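Local atomic coordinates of LP04448p (Drosophila melanogaster, PDB entry 4QMH), a protein that probably helps drive microtubule polymerization by binding tubulin, this fragment being the fourth TOG domain of the XMAP215-family member Mini spindles. Residues A[31-35]-A[68-73]; A[62-66]-A[77-81]; A[176-180]-A[205-209]. All blocks are in the same frame, centred on the assembly; numbering follows the deposited sequence.

Contact 1 of 3, residues A[31-35]-A[68-73]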
loop_
_atom_site.group_PDB
_atom_site.type_symbol
_atom_site.label_atom_id
_atom_site.label_comp_id
_atom_site.label_asym_id
_atom_site.label_seq_id
_atom_site.Cartn_x
_atom_site.Cartn_y
_atom_site.Cartn_z
ATOM N N TRP A 31 -14.501 -9.840 19.436
ATOM C CA TRP A 31 -13.132 -9.407 19.147
ATOM C C TRP A 31 -12.086 -10.147 19.988
ATOM O O TRP A 31 -10.990 -10.425 19.501
ATOM C CB TRP A 31 -12.980 -7.884 19.283
ATOM C CG TRP A 31 -12.863 -7.401 20.681
ATOM C CD1 TRP A 31 -13.876 -6.979 21.492
ATOM C CD2 TRP A 31 -11.655 -7.263 21.439
ATOM N NE1 TRP A 31 -13.373 -6.598 22.714
ATOM C CE2 TRP A 31 -12.013 -6.760 22.706
ATOM C CE3 TRP A 31 -10.306 -7.514 21.167
ATOM C CZ2 TRP A 31 -11.070 -6.509 23.702
ATOM C CZ3 TRP A 31 -9.373 -7.267 22.156
ATOM C CH2 TRP A 31 -9.759 -6.768 23.408
ATOM N N LYS A 32 -12.418 -10.489 21.233
ATOM C CA LYS A 32 -11.460 -11.209 22.070
ATOM C C LYS A 32 -11.149 -12.574 21.477
ATOM O O LYS A 32 -10.023 -13.051 21.571
ATOM C CB LYS A 32 -11.960 -11.328 23.513
ATOM C CG LYS A 32 -12.012 -9.996 24.219
ATOM C CD LYS A 32 -12.441 -10.133 25.664
ATOM C CE LYS A 32 -12.411 -8.783 26.357
ATOM N NZ LYS A 32 -12.985 -8.844 27.729
ATOM N N THR A 33 -12.143 -13.190 20.843
ATOM C CA THR A 33 -11.933 -14.486 20.205
ATOM C C THR A 33 -11.116 -14.352 18.920
ATOM O O THR A 33 -10.228 -15.162 18.664
ATOM C CB THR A 33 -13.262 -15.187 19.922
ATOM O OG1 THR A 33 -13.958 -15.367 21.166
ATOM C CG2 THR A 33 -13.031 -16.545 19.271
ATOM N N ARG A 34 -11.411 -13.337 18.112
ATOM C CA ARG A 34 -10.556 -13.040 16.960
ATOM C C ARG A 34 -9.101 -12.852 17.401
ATOM O O ARG A 34 -8.167 -13.295 16.734
ATOM C CB ARG A 34 -11.035 -11.787 16.208
ATOM C CG ARG A 34 -12.511 -11.827 15.841
ATOM C CD ARG A 34 -12.825 -10.967 14.631
ATOM N NE ARG A 34 -12.942 -9.539 14.930
ATOM C CZ ARG A 34 -13.963 -8.996 15.595
ATOM N NH1 ARG A 34 -14.932 -9.766 16.082
ATOM N NH2 ARG A 34 -13.997 -7.686 15.801
ATOM N N ASN A 35 -8.910 -12.190 18.533
ATOM C CA ASN A 35 -7.560 -11.937 19.013
ATOM C C ASN A 35 -6.852 -13.234 19.384
ATOM O O ASN A 35 -5.657 -13.394 19.140
ATOM C CB ASN A 35 -7.587 -11.000 20.218
ATOM C CG ASN A 35 -6.197 -10.643 20.694
ATOM O OD1 ASN A 35 -5.420 -10.059 19.949
ATOM N ND2 ASN A 35 -5.877 -10.993 21.940
ATOM N N ASP A 68 -10.611 -4.513 10.448
ATOM C CA ASP A 68 -11.500 -4.922 11.527
ATOM C C ASP A 68 -12.171 -3.701 12.147
ATOM O O ASP A 68 -11.593 -2.620 12.192
ATOM C CB ASP A 68 -10.693 -5.661 12.596
ATOM C CG ASP A 68 -11.554 -6.555 13.470
ATOM O OD1 ASP A 68 -12.127 -6.057 14.459
ATOM O OD2 ASP A 68 -11.638 -7.762 13.176
ATOM N N SER A 69 -13.379 -3.889 12.668
ATOM C CA SER A 69 -14.080 -2.798 13.333
ATOM C C SER A 69 -13.502 -2.522 14.727
ATOM O O SER A 69 -13.730 -1.466 15.314
ATOM C CB SER A 69 -15.577 -3.094 13.402
ATOM O OG SER A 69 -15.809 -4.328 14.060
ATOM N N ASN A 70 -12.734 -3.474 15.246
ATOM C CA ASN A 70 -12.031 -3.278 16.504
ATOM C C ASN A 70 -10.594 -2.830 16.241
ATOM O O ASN A 70 -9.846 -3.504 15.535
ATOM C CB ASN A 70 -12.063 -4.565 17.324
ATOM C CG ASN A 70 -11.378 -4.415 18.665
ATOM O OD1 ASN A 70 -10.149 -4.411 18.744
ATOM N ND2 ASN A 70 -12.172 -4.303 19.736
ATOM N N ALA A 71 -10.219 -1.680 16.792
ATOM C CA ALA A 71 -8.906 -1.086 16.525
ATOM C C ALA A 71 -7.743 -1.964 16.978
ATOM O O ALA A 71 -6.717 -2.040 16.302
ATOM C CB ALA A 71 -8.810 0.295 17.168
ATOM N N LYS A 72 -7.895 -2.612 18.129
ATOM C CA LYS A 72 -6.853 -3.500 18.641
ATOM C C LYS A 72 -6.553 -4.632 17.661
ATOM O O LYS A 72 -5.395 -4.953 17.401
ATOM C CB LYS A 72 -7.247 -4.064 20.008
ATOM C CG LYS A 72 -7.458 -2.989 21.074
ATOM C CD LYS A 72 -8.031 -3.583 22.355
ATOM C CE LYS A 72 -8.295 -2.514 23.409
ATOM N NZ LYS A 72 -9.048 -3.083 24.561
ATOM N N ILE A 73 -7.606 -5.237 17.119
ATOM C CA ILE A 73 -7.435 -6.314 16.149
ATOM C C ILE A 73 -6.743 -5.804 14.883
ATOM O O ILE A 73 -5.828 -6.439 14.364
ATOM C CB ILE A 73 -8.787 -6.945 15.754
ATOM C CG1 ILE A 73 -9.450 -7.623 16.956
ATOM C CG2 ILE A 73 -8.602 -7.941 14.615
ATOM C CD1 ILE A 73 -8.652 -8.809 17.509
HETATM O O HOH W 1 -5.572 -7.387 19.526
#
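The first torsions of Trp31 and Asn70 bring them together: Trp31 CG stands between its own backbone N and carbonyl carbon (chi1 79°), while chi1 of -178° turns CG of Asn70 away from its N and toward the ring. The amide plane is 15° from that of the indole, and Asn70 ND2 lies over one face toward the rim, 3.3 Å from Trp31 CG; Lys32 CG lies over the opposite face. Asn70 OD1 accepts from Ile73 N at 3.1 Å, in the carbonyl plane. This N-caps helix 71-88 and fixes the rotation of the amide. Lys72 runs its extended chain past the indole, CD 3.8 Å from Trp31 CH2. Ile73 CD1 sits near the ring plane at an edge of the indole and packs 3.6 Å from Asn35 CB.

Arg34 grips Asp68 side-on. Its NE reaches Asp68 OD2 at 2.8 Å, somewhat tilted from the guanidinium plane, and its NH2 reaches Asp68 OD1 at 2.8 Å within that plane, both on syn lone pairs. The anti lone pair of Asp68 OD1 takes Asn70 N at 2.8 Å, closing an Asx turn. Arg65 makes a further salt bridge to Asp68 OD2, and Arg34 NH1 bonds to Asp28 O. One carboxylate, shared by two arginines, thus also holds the turn before helix 71-88; the nearby positive charges probably favour its ionised form.

Contact 2 of 3, residues A[62-66]-A[77-81]; sequences LAHRL and TLAIC
Leu66 and Thr77 mark where the backbones of 62-66 and 77-81 come nearest, their CA atoms 5.7 Å apart. The two helical segments run roughly antiparallel, at 137° between their N-to-C directions, and their axes approach to 9.7 Å. Thr77 is the centre of the interface. With chi1 at -56° its OG1 sits beside its own backbone N and bonds back to Ile73 O one turn earlier, while CG2 projects at the other helix. That methyl lies 3.6 Å from Leu62 O and equally 3.6 Å from Leu66 CD2, with Leu62 CD2 slightly farther off. The hydroxyl side of Thr77 faces Arg65, whose CB is 3.2 Å from Thr77 OG1; beyond CB the arginine chain bends twice and carries its guanidinium away to a salt bridge with Asp68.

Leu66 also crosses Leu78 at about a right angle, the two CD2 methyls of Leu66 and Leu78 touching at 3.6 Å. Leu62 CD1 comes 4.3 Å from Cys81 SG, and Leu62 CD2 brushes the CG2 methyl of Ile80. Phe103 of helix 96-106 packs on Leu66, Leu78 and Cys81, and Leu38 of helix 31-48 packs on Thr77 and Ile80. A serine in place of Thr77 would keep a hydroxyl but lack CG2, and would probably open a gap between Leu62 and Leu66. No hydrogen bond joins the two segments: the threonine hydroxyl is satisfied within its own helix, so cohesion across the interface rests on van der Waals packing, mostly of methyls and the Cys81 sulfur.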
loop_
_atom_site.group_PDB
_atom_site.type_symbol
_atom_site.label_atom_id
_atom_site.label_comp_id
_atom_site.label_asym_id
_atom_site.label_seq_id
_atom_site.Cartn_x
_atom_site.Cartn_y
_atom_site.Cartn_z
ATOM N N LEU A 62 -6.643 -12.448 6.622
ATOM C CA LEU A 62 -5.923 -11.315 7.209
ATOM C C LEU A 62 -6.400 -9.974 6.669
ATOM O O LEU A 62 -6.413 -8.977 7.393
ATOM C CB LEU A 62 -4.414 -11.437 6.989
ATOM C CG LEU A 62 -3.699 -12.509 7.809
ATOM C CD1 LEU A 62 -2.243 -12.595 7.391
ATOM C CD2 LEU A 62 -3.813 -12.166 9.289
ATOM N N ALA A 63 -6.785 -9.951 5.400
ATOM C CA ALA A 63 -7.267 -8.716 4.788
ATOM C C ALA A 63 -8.486 -8.173 5.548
ATOM O O ALA A 63 -8.564 -6.969 5.851
ATOM C CB ALA A 63 -7.588 -8.946 3.322
ATOM N N HIS A 64 -9.412 -9.059 5.891
ATOM C CA HIS A 64 -10.565 -8.654 6.687
ATOM C C HIS A 64 -10.142 -8.103 8.054
ATOM O O HIS A 64 -10.734 -7.145 8.567
ATOM C CB HIS A 64 -11.529 -9.825 6.878
ATOM C CG HIS A 64 -12.386 -10.114 5.686
ATOM N ND1 HIS A 64 -12.129 -11.154 4.820
ATOM C CD2 HIS A 64 -13.509 -9.512 5.228
ATOM C CE1 HIS A 64 -13.051 -11.176 3.875
ATOM N NE2 HIS A 64 -13.900 -10.189 4.098
ATOM N N ARG A 65 -9.127 -8.711 8.664
ATOM C CA ARG A 65 -8.699 -8.244 9.983
ATOM C C ARG A 65 -7.967 -6.896 9.932
ATOM O O ARG A 65 -7.991 -6.130 10.894
ATOM C CB ARG A 65 -7.859 -9.323 10.692
ATOM C CG ARG A 65 -8.585 -10.676 10.789
ATOM C CD ARG A 65 -9.639 -10.768 11.908
ATOM N NE ARG A 65 -10.797 -9.891 11.730
ATOM C CZ ARG A 65 -11.862 -10.170 10.982
ATOM N NH1 ARG A 65 -11.941 -11.315 10.314
ATOM N NH2 ARG A 65 -12.866 -9.304 10.917
ATOM N N LEU A 66 -7.324 -6.597 8.803
ATOM C CA LEU A 66 -6.663 -5.308 8.632
ATOM C C LEU A 66 -7.680 -4.170 8.696
ATOM O O LEU A 66 -7.336 -3.053 9.080
ATOM C CB LEU A 66 -5.923 -5.262 7.285
ATOM C CG LEU A 66 -4.594 -6.021 7.207
ATOM C CD1 LEU A 66 -4.067 -6.069 5.777
ATOM C CD2 LEU A 66 -3.584 -5.352 8.122
ATOM N N THR A 77 -3.121 -7.043 13.614
ATOM C CA THR A 77 -3.015 -7.630 12.284
ATOM C C THR A 77 -1.888 -6.982 11.471
ATOM O O THR A 77 -1.175 -7.668 10.739
ATOM C CB THR A 77 -4.372 -7.593 11.535
ATOM O OG1 THR A 77 -5.371 -8.256 12.323
ATOM C CG2 THR A 77 -4.277 -8.248 10.180
ATOM N N LEU A 78 -1.699 -5.667 11.604
ATOM C CA LEU A 78 -0.574 -5.022 10.929
ATOM C C LEU A 78 0.746 -5.629 11.398
ATOM O O LEU A 78 1.613 -5.939 10.581
ATOM C CB LEU A 78 -0.577 -3.507 11.150
ATOM C CG LEU A 78 -1.674 -2.734 10.414
ATOM C CD1 LEU A 78 -1.847 -1.354 11.052
ATOM C CD2 LEU A 78 -1.381 -2.621 8.907
ATOM N N ALA A 79 0.883 -5.805 12.713
ATOM C CA ALA A 79 2.077 -6.425 13.285
ATOM C C ALA A 79 2.278 -7.822 12.721
ATOM O O ALA A 79 3.397 -8.206 12.374
ATOM C CB ALA A 79 1.976 -6.473 14.813
ATOM N N ILE A 80 1.201 -8.597 12.637
ATOM C CA ILE A 80 1.308 -9.945 12.074
ATOM C C ILE A 80 1.720 -9.943 10.607
ATOM O O ILE A 80 2.514 -10.783 10.175
ATOM C CB ILE A 80 0.001 -10.732 12.249
ATOM C CG1 ILE A 80 -0.167 -11.129 13.716
ATOM C CG2 ILE A 80 0.008 -11.975 11.370
ATOM C CD1 ILE A 80 -1.554 -11.630 14.050
ATOM N N CYS A 81 1.200 -8.993 9.836
ATOM C CA CYS A 81 1.567 -8.922 8.429
ATOM C C CYS A 81 3.040 -8.569 8.263
ATOM O O CYS A 81 3.688 -9.050 7.344
ATOM C CB CYS A 81 0.681 -7.933 7.669
ATOM S SG CYS A 81 -0.993 -8.527 7.446
#

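Contact 3 of 3, residues A[176-180]-A[205-209]; sequences IHSMV and IMIHL
Ile205 O is gripped by two backbone donors, His208 N and Leu209 N, each at 3.0 Å, in the last turn of helix 192-209. That turn brings both Ile205 and Leu209 against segment 176-180. The two short segments cross at -129°, with their axes 10.5 Å apart at closest approach, and the interface between them is largely apolar. Ile176 CG2 touches both of these residues: it meets Ile205 CG2 at 3.7 Å as the two isoleucines slide past each other in opposite directions, and it also lies 3.7 Å from Leu209 CG.

Leu209 has CG beside its own backbone N (chi1 -65°), and from there its two methyls divide the work. CD1 stands over the centre of one face of the His177 imidazole, a CH-pi contact 4.0 Å from the ring centroid, and also meets Val180 CG2 tip to tip at 3.7 Å. CD2 touches the same ring at His177 CD2, 3.6 Å away. Met179 SD packs against the CD1 methyl of Ile205, while Ile205 also leans on Met214 and Val180 on Ala217, both from helix 211-221. His208 adds a loose contact of its CB with Ile176 CG1, and its ring nitrogen NE2 bonds to Leu163 O.

Helices 173-186 and 192-209 follow each other in the chain; their short segments run obliquely antiparallel, packed mainly through branched aliphatic side chains, with the next helix covering them: the paired-helix packing of the HEAT-repeat solenoid on which TOG domains are built.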
loop_
_atom_site.group_PDB
_atom_site.type_symbol
_atom_site.label_atom_id
_atom_site.label_comp_id
_atom_site.label_asym_id
_atom_site.label_seq_id
_atom_site.Cartn_x
_atom_site.Cartn_y
_atom_site.Cartn_z
ATOM N N ILE A 176 0.318 4.331 -13.074
ATOM C CA ILE A 176 0.645 5.739 -12.787
ATOM C C ILE A 176 -0.351 6.692 -13.475
ATOM O O ILE A 176 -0.821 7.659 -12.874
ATOM C CB ILE A 176 2.101 6.082 -13.159
ATOM C CG1 ILE A 176 3.083 5.164 -12.424
ATOM C CG2 ILE A 176 2.406 7.550 -12.861
ATOM C CD1 ILE A 176 2.934 5.178 -10.919
ATOM N N HIS A 177 -0.699 6.416 -14.731
ATOM C CA HIS A 177 -1.726 7.213 -15.402
ATOM C C HIS A 177 -3.013 7.321 -14.571
ATOM O O HIS A 177 -3.656 8.366 -14.546
ATOM C CB HIS A 177 -2.071 6.638 -16.779
ATOM C CG HIS A 177 -1.220 7.159 -17.896
ATOM N ND1 HIS A 177 -1.425 8.393 -18.476
ATOM C CD2 HIS A 177 -0.181 6.597 -18.558
ATOM C CE1 HIS A 177 -0.540 8.572 -19.441
ATOM N NE2 HIS A 177 0.228 7.500 -19.511
ATOM N N SER A 178 -3.395 6.236 -13.901
ATOM C CA SER A 178 -4.629 6.232 -13.128
ATOM C C SER A 178 -4.578 7.201 -11.943
ATOM O O SER A 178 -5.619 7.586 -11.417
ATOM C CB SER A 178 -4.980 4.817 -12.650
ATOM O OG SER A 178 -4.125 4.404 -11.595
ATOM N N MET A 179 -3.371 7.598 -11.547
ATOM C CA MET A 179 -3.196 8.518 -10.423
ATOM C C MET A 179 -3.318 9.968 -10.867
ATOM O O MET A 179 -3.523 10.864 -10.053
ATOM C CB MET A 179 -1.837 8.313 -9.772
ATOM C CG MET A 179 -1.598 6.888 -9.308
ATOM S SD MET A 179 0.086 6.714 -8.714
ATOM C CE MET A 179 0.105 4.926 -8.565
ATOM N N VAL A 180 -3.175 10.204 -12.162
ATOM C CA VAL A 180 -3.062 11.581 -12.646
ATOM C C VAL A 180 -4.288 12.478 -12.352
ATOM O O VAL A 180 -4.134 13.630 -11.942
ATOM C CB VAL A 180 -2.668 11.625 -14.136
ATOM C CG1 VAL A 180 -2.807 13.045 -14.681
ATOM C CG2 VAL A 180 -1.240 11.120 -14.329
ATOM N N ILE A 205 5.886 11.307 -10.420
ATOM C CA ILE A 205 4.967 10.881 -11.471
ATOM C C ILE A 205 5.572 11.155 -12.843
ATOM O O ILE A 205 5.569 10.294 -13.724
ATOM C CB ILE A 205 3.599 11.612 -11.359
ATOM C CG1 ILE A 205 2.945 11.333 -9.993
ATOM C CG2 ILE A 205 2.682 11.244 -12.527
ATOM C CD1 ILE A 205 2.288 9.983 -9.875
ATOM N N MET A 206 6.113 12.354 -13.025
ATOM C CA MET A 206 6.675 12.716 -14.325
ATOM C C MET A 206 7.890 11.879 -14.715
ATOM O O MET A 206 8.134 11.662 -15.898
ATOM C CB MET A 206 7.042 14.195 -14.346
ATOM C CG MET A 206 7.287 14.728 -15.749
ATOM S SD MET A 206 7.664 16.478 -15.738
ATOM C CE MET A 206 6.045 17.150 -15.375
ATOM N N ILE A 207 8.663 11.430 -13.731
ATOM C CA ILE A 207 9.813 10.577 -14.020
ATOM C C ILE A 207 9.364 9.318 -14.765
ATOM O O ILE A 207 10.089 8.799 -15.621
ATOM C CB ILE A 207 10.587 10.219 -12.735
ATOM C CG1 ILE A 207 11.474 11.391 -12.327
ATOM C CG2 ILE A 207 11.402 8.937 -12.918
ATOM C CD1 ILE A 207 12.055 11.256 -10.938
ATOM N N HIS A 208 8.152 8.857 -14.475
ATOM C CA HIS A 208 7.615 7.664 -15.125
ATOM C C HIS A 208 6.761 7.924 -16.367
ATOM O O HIS A 208 6.753 7.114 -17.290
ATOM C CB HIS A 208 6.857 6.805 -14.103
ATOM C CG HIS A 208 7.749 6.231 -13.053
ATOM N ND1 HIS A 208 8.354 5.000 -13.188
ATOM C CD2 HIS A 208 8.193 6.742 -11.880
ATOM C CE1 HIS A 208 9.115 4.768 -12.134
ATOM N NE2 HIS A 208 9.028 5.806 -11.320
ATOM N N LEU A 209 6.047 9.044 -16.401
ATOM C CA LEU A 209 5.170 9.326 -17.537
ATOM C C LEU A 209 5.781 10.293 -18.541
ATOM O O LEU A 209 5.479 10.228 -19.738
ATOM C CB LEU A 209 3.826 9.880 -17.063
ATOM C CG LEU A 209 2.983 8.914 -16.238
ATOM C CD1 LEU A 209 1.579 9.506 -16.002
ATOM C CD2 LEU A 209 2.902 7.549 -16.915
#

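Overall arrangement
Contacts 1 and 2 are neighbours, their centres about 10 Å apart, and both draw on helix 71-88: contact 1 uses its start and the turn leading into it, contact 2 a stretch about a turn further on. Their segments interleave along the chain, helices 31-48 and 58-66 both pack against helix 71-88, and Arg65 of contact 2 touches Arg34 and Ile73 of contact 1. Contact 3 comes later in sequence, on the opposite side of the chain's centre, its centre about 37 Å from that of contact 1 and about 29 Å from that of contact 2. Oblique, roughly antiparallel helix packing in contacts 2 and 3 suits an elongated all-helical TOG domain, whose loops along one edge probably meet tubulin.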